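Local coordinates for exopolysaccharide biosynthesis protein (Pantoea stewartii subsp. stewartii DC283, PDB 6TGF) that modifies the glycan biofilm of its bacterium, probably as a hydrolase of exopolysaccharide, using a tailspike-like parallel beta-helix fold, at the interface of chains A and B. Residues are numbered along the deposited sequence; one frame, centred on the assembly and turned at random. Chains: chain A/B, Exopolysaccharide biosynthesis protein.

Contact 1: the interface of chains A and B. Residues chain A 573, 576-578; chain B 679, 693-694.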
# COMPACT_ATOMS: atom_id res chain seq x y z
N THR A 573 -34.51 46.90 2.15
CA THR A 573 -33.28 47.55 2.67
C THR A 573 -32.81 48.64 1.69
O THR A 573 -32.05 49.53 2.14
CB THR A 573 -32.15 46.54 2.93
OG1 THR A 573 -31.90 45.81 1.72
CG2 THR A 573 -32.48 45.58 4.05
N GLU A 576 -35.54 52.65 1.29
CA GLU A 576 -35.20 53.97 1.90
C GLU A 576 -33.68 54.08 2.03
O GLU A 576 -32.99 53.07 2.16
CB GLU A 576 -35.88 54.12 3.26
CG GLU A 576 -35.38 53.13 4.30
CD GLU A 576 -36.16 53.10 5.60
OE1 GLU A 576 -35.55 52.82 6.65
OE2 GLU A 576 -37.39 53.32 5.56
N PRO A 577 -33.12 55.31 2.02
CA PRO A 577 -31.71 55.51 2.33
C PRO A 577 -31.44 55.37 3.84
O PRO A 577 -32.28 55.79 4.61
CB PRO A 577 -31.43 56.94 1.83
CG PRO A 577 -32.77 57.64 1.93
CD PRO A 577 -33.81 56.57 1.70
N LEU A 578 -30.30 54.78 4.20
CA LEU A 578 -29.89 54.55 5.62
C LEU A 578 -29.63 55.90 6.29
O LEU A 578 -28.79 56.67 5.78
CB LEU A 578 -28.64 53.67 5.65
CG LEU A 578 -28.17 53.25 7.05
CD1 LEU A 578 -29.02 52.11 7.59
CD2 LEU A 578 -26.70 52.87 7.04
N ARG B 679 -22.95 51.99 1.33
CA ARG B 679 -23.11 52.24 2.79
C ARG B 679 -21.99 51.56 3.56
O ARG B 679 -21.51 50.51 3.10
CB ARG B 679 -24.45 51.69 3.30
CG ARG B 679 -25.68 52.19 2.58
CD ARG B 679 -26.89 51.34 2.91
NE ARG B 679 -28.10 51.78 2.23
CZ ARG B 679 -29.27 51.15 2.29
NH1 ARG B 679 -29.40 50.04 3.00
NH2 ARG B 679 -30.31 51.63 1.63
N GLU B 693 -26.03 56.22 0.76
CA GLU B 693 -25.92 56.20 -0.72
C GLU B 693 -26.16 57.60 -1.30
O GLU B 693 -25.80 57.82 -2.47
CB GLU B 693 -26.90 55.19 -1.33
CG GLU B 693 -28.36 55.45 -1.02
CD GLU B 693 -28.92 54.64 0.13
OE1 GLU B 693 -28.42 54.80 1.26
OE2 GLU B 693 -29.85 53.85 -0.10
N GLN B 694 -26.77 58.51 -0.51
CA GLN B 694 -26.96 59.93 -0.89
C GLN B 694 -25.62 60.67 -0.78
O GLN B 694 -25.50 61.76 -1.37
CB GLN B 694 -28.04 60.58 -0.01
CG GLN B 694 -29.45 60.17 -0.41
CD GLN B 694 -30.47 60.49 0.65
OE1 GLN B 694 -30.21 60.39 1.85
NE2 GLN B 694 -31.66 60.87 0.21
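B:Arg679 reaches across to the backbone of chain A and turns the end of its guanidinium toward the carbonyl oxygen of A:Thr573. Both terminal nitrogens close on that oxygen, NH1 and NH2 each lying 2.8 Å from A:Thr573 O, which sits in the guanidinium plane. Arginine suits this place because its chain, extended from CG to NE (chi3 -179°), is long enough to span the gap and its flat head carries several N-H groups. Another edge is taken by B:Glu693 of the same chain: B:Arg679 NH2 forms a salt bridge to OE2 at 2.9 Å, and NE bonds to OE1, which it meets from above the carboxylate plane. Bonds along two edges should restrict rotation of the guanidinium, and A:Leu578 CB lies 3.9 Å above the plane of one face, toward its rim. The looser side is at A:Pro577. Its CA rests against the B:Glu693 carboxylate, with 3.7 Å to CD, while the B:Gln694 side chain crosses the proline obliquely without a hydrogen bond. All seven residues lie in loops: those of chain A between strands 558-564 and 589-597, those of chain B beside strands 680-683 and 688-691, near its C-terminal end.

Contact 2: the interface of chains A and B. Residues chain A 418, 441-442, 462-463; chain B 415, 439, 460.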
# COMPACT_ATOMS: atom_id res chain seq x y z
N ASN A 418 6.02 0.61 6.14
CA ASN A 418 5.90 -0.52 7.10
C ASN A 418 7.29 -0.93 7.59
O ASN A 418 7.69 -2.08 7.36
CB ASN A 418 5.16 -1.70 6.46
CG ASN A 418 3.86 -1.28 5.81
OD1 ASN A 418 2.99 -0.70 6.45
ND2 ASN A 418 3.71 -1.57 4.52
N HIS A 441 5.25 5.80 4.53
CA HIS A 441 3.94 5.26 4.99
C HIS A 441 4.15 4.32 6.18
O HIS A 441 4.74 3.25 5.99
CB HIS A 441 3.21 4.55 3.84
CG HIS A 441 1.90 3.96 4.24
ND1 HIS A 441 0.73 4.69 4.22
CD2 HIS A 441 1.57 2.73 4.68
CE1 HIS A 441 -0.27 3.93 4.62
NE2 HIS A 441 0.22 2.72 4.91
N ASN A 442 3.66 4.71 7.36
CA ASN A 442 3.55 3.85 8.57
C ASN A 442 4.95 3.35 8.96
O ASN A 442 5.22 2.14 8.80
CB ASN A 442 2.57 2.69 8.33
CG ASN A 442 2.22 1.92 9.58
OD1 ASN A 442 2.51 2.36 10.69
ND2 ASN A 442 1.60 0.77 9.41
N ASP A 462 3.00 9.89 5.80
CA ASP A 462 1.81 9.40 6.54
C ASP A 462 2.26 8.48 7.68
O ASP A 462 2.97 7.49 7.40
CB ASP A 462 0.84 8.65 5.60
CG ASP A 462 0.01 9.56 4.72
OD1 ASP A 462 -0.23 10.72 5.11
OD2 ASP A 462 -0.41 9.09 3.64
N ALA A 463 1.87 8.80 8.91
CA ALA A 463 2.02 7.95 10.12
C ALA A 463 3.50 7.60 10.35
O ALA A 463 3.79 6.41 10.62
CB ALA A 463 1.17 6.72 9.98
N GLU B 415 -3.52 -1.17 11.25
CA GLU B 415 -3.67 -0.79 9.82
C GLU B 415 -4.63 -1.77 9.13
O GLU B 415 -4.19 -2.87 8.76
CB GLU B 415 -2.30 -0.74 9.13
CG GLU B 415 -2.37 -0.28 7.69
CD GLU B 415 -1.02 0.03 7.06
OE1 GLU B 415 -1.01 0.75 6.04
OE2 GLU B 415 0.01 -0.44 7.58
N LEU B 439 -4.45 3.39 11.01
CA LEU B 439 -4.84 3.76 9.62
C LEU B 439 -5.96 2.85 9.10
O LEU B 439 -5.94 1.64 9.39
CB LEU B 439 -3.61 3.65 8.70
CG LEU B 439 -2.45 4.59 9.02
CD1 LEU B 439 -1.43 3.91 9.91
CD2 LEU B 439 -1.79 5.08 7.74
N ILE B 460 -5.79 7.78 10.63
CA ILE B 460 -5.87 8.21 9.20
C ILE B 460 -6.92 7.32 8.54
O ILE B 460 -6.79 6.09 8.65
CB ILE B 460 -4.51 8.13 8.48
CG1 ILE B 460 -3.51 9.14 9.04
CG2 ILE B 460 -4.68 8.29 6.98
CD1 ILE B 460 -2.09 8.98 8.52
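Two polar side chains of chain A converge on the carboxylate of B:Glu415, one to each oxygen. A:His441 gives the straighter hydrogen bond, NE2 to OE1 at 2.6 Å with 168° at the hydrogen; the oxygen lies at the edge of the imidazole, in the ring plane, and is approached on its syn side. A:Asn442 ND2 supplies the second, 2.7 Å from B:Glu415 OE2, but descends on it from above the carboxylate plane, the amide turned 71° from the carboxylate. Glutamate suits the place because its chain, extended beyond CG, carries two acceptor oxygens to neighbouring donors. A:His441 has CG opposite its backbone N (chi1 179°), which projects the ring toward chain B.

The apolar contacts lie alongside. The two branches of B:Leu439 have different nearest partners: CD2 meets A:His441 CE1 at 3.6 Å, and CD1 packs on the methyl of A:Ala463, 3.8 Å from its CB. The branched leucine thus covers the flank of the histidine, while the short alanine presents a mere methyl here, which probably permits the close approach. B:Ile460 extends the strip more loosely, its CD1 4.2 Å from A:Asp462 CB.

With side chains from neighbouring beta-helix strands meeting in this way, the patch fastens two chains side by side and probably fixes their register in the tailspike-like trimer.

Contact 3: the interface of chains A and B. Residues chain A 529, 562, 564, 590, 643; chain B 560, 645-646.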
# COMPACT_ATOMS: atom_id res chain seq x y z
N LEU A 529 -15.19 31.13 3.34
CA LEU A 529 -14.91 30.79 4.77
C LEU A 529 -16.25 30.75 5.52
O LEU A 529 -16.94 31.78 5.56
CB LEU A 529 -13.98 31.86 5.34
CG LEU A 529 -13.36 31.60 6.72
CD1 LEU A 529 -14.30 32.00 7.83
CD2 LEU A 529 -12.94 30.15 6.90
N GLU A 562 -15.42 36.72 15.86
CA GLU A 562 -16.30 37.35 14.84
C GLU A 562 -17.61 36.56 14.78
O GLU A 562 -17.56 35.38 14.36
CB GLU A 562 -15.60 37.38 13.49
CG GLU A 562 -16.38 38.08 12.40
CD GLU A 562 -15.79 37.95 11.00
OE1 GLU A 562 -14.70 37.36 10.88
OE2 GLU A 562 -16.42 38.43 10.05
N PHE A 564 -20.27 36.52 12.55
CA PHE A 564 -20.55 36.97 11.16
C PHE A 564 -22.00 36.63 10.79
O PHE A 564 -22.42 35.48 10.99
CB PHE A 564 -19.56 36.35 10.17
CG PHE A 564 -19.86 36.69 8.73
CD1 PHE A 564 -19.62 37.96 8.24
CD2 PHE A 564 -20.40 35.74 7.88
CE1 PHE A 564 -19.90 38.28 6.92
CE2 PHE A 564 -20.68 36.06 6.56
CZ PHE A 564 -20.44 37.33 6.08
N ARG A 590 -22.05 42.29 11.49
CA ARG A 590 -21.19 41.38 12.30
C ARG A 590 -21.06 41.94 13.72
O ARG A 590 -21.37 43.14 13.91
CB ARG A 590 -19.81 41.20 11.65
CG ARG A 590 -19.04 42.49 11.43
CD ARG A 590 -17.55 42.25 11.23
NE ARG A 590 -17.29 41.17 10.29
CZ ARG A 590 -17.35 41.27 8.96
NH1 ARG A 590 -17.66 42.42 8.39
NH2 ARG A 590 -17.09 40.21 8.22
N MET A 643 -16.47 32.69 13.88
CA MET A 643 -15.11 32.62 13.28
C MET A 643 -14.14 33.34 14.22
O MET A 643 -14.46 34.47 14.63
CB MET A 643 -15.12 33.27 11.90
CG MET A 643 -15.83 32.41 10.85
SD MET A 643 -16.92 33.30 9.71
CE MET A 643 -15.96 34.78 9.36
N GLU B 560 -20.52 37.81 2.48
CA GLU B 560 -19.64 39.00 2.39
C GLU B 560 -18.51 38.70 1.40
O GLU B 560 -17.62 37.91 1.75
CB GLU B 560 -19.09 39.39 3.76
CG GLU B 560 -18.24 40.65 3.74
CD GLU B 560 -17.65 41.05 5.08
OE1 GLU B 560 -18.19 41.99 5.70
OE2 GLU B 560 -16.66 40.43 5.50
N LYS B 645 -16.85 35.29 2.88
CA LYS B 645 -17.38 34.70 4.14
C LYS B 645 -18.88 34.43 3.95
O LYS B 645 -19.51 35.18 3.18
CB LYS B 645 -17.14 35.64 5.32
CG LYS B 645 -15.68 35.85 5.69
CD LYS B 645 -15.45 37.01 6.63
CE LYS B 645 -14.00 37.16 7.04
NZ LYS B 645 -13.85 37.97 8.26
N SER B 646 -19.42 33.41 4.61
CA SER B 646 -20.83 32.95 4.43
C SER B 646 -21.36 32.30 5.70
O SER B 646 -20.58 31.62 6.40
CB SER B 646 -20.92 32.01 3.26
OG SER B 646 -22.28 31.73 2.94
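A:Arg590 meets B:Glu560 with the end of its guanidinium, one nitrogen to each carboxylate oxygen: NH1 to OE1 and NH2 to OE2, both 2.8 Å. OE1 accepts through its syn lone pair, whereas OE2 is met from above the carboxylate plane, the two flat groups being 41° apart. A second salt bridge, with the charges the other way round, joins B:Lys645 to A:Glu562, NZ lying 2.8 Å from OE1 on the syn side. Lysine fits because its long aliphatic chain can cross apolar neighbours before presenting its charge. B:Lys645 CB lies over one face of A:Phe564, 3.9 Å from the ring centroid, and CD touches A:Met643 CE at 3.6 Å. A:Phe564 CZ also packs 3.4 Å from B:Glu560 CB.

The same A:Glu562 also positions A:Arg590 from its own chain: its OE2 takes A:Arg590 NH2, at 2.6 Å, and NE from one face of its plane. A bend at chi3 (46°) turns the arginine head between the two glutamates, where its charge probably eases their mutual repulsion. B:Ser646 N bonds to A:Leu529 O within a parallel bridge between A:Leu529 and B:Lys645. The site thus joins strand 528-529 of chain A to the end of strand 637-646 of chain B, with strand 589-597 carrying A:Arg590 and strand 558-564 contributing from both chains.

The three patches are spread along the same elongated interface. Contact 2 lies among the beta-helix strands, about 36 Å from contact 3 and 58 Å from contact 1, while contacts 1 and 3 are about 23 Å apart, measured between the centres of their C-alpha atoms. No residue is shared, but the chain A loop of contact 1 joins strands 558-564 and 589-597, which serve contact 3. Strands 558-564 and 637-646 enter contact 3 from both chains, as 438-441 and 458-462 do contact 2. Chains A and B bring different faces together, as expected among three copies; such spread contacts may oppose sliding and splaying.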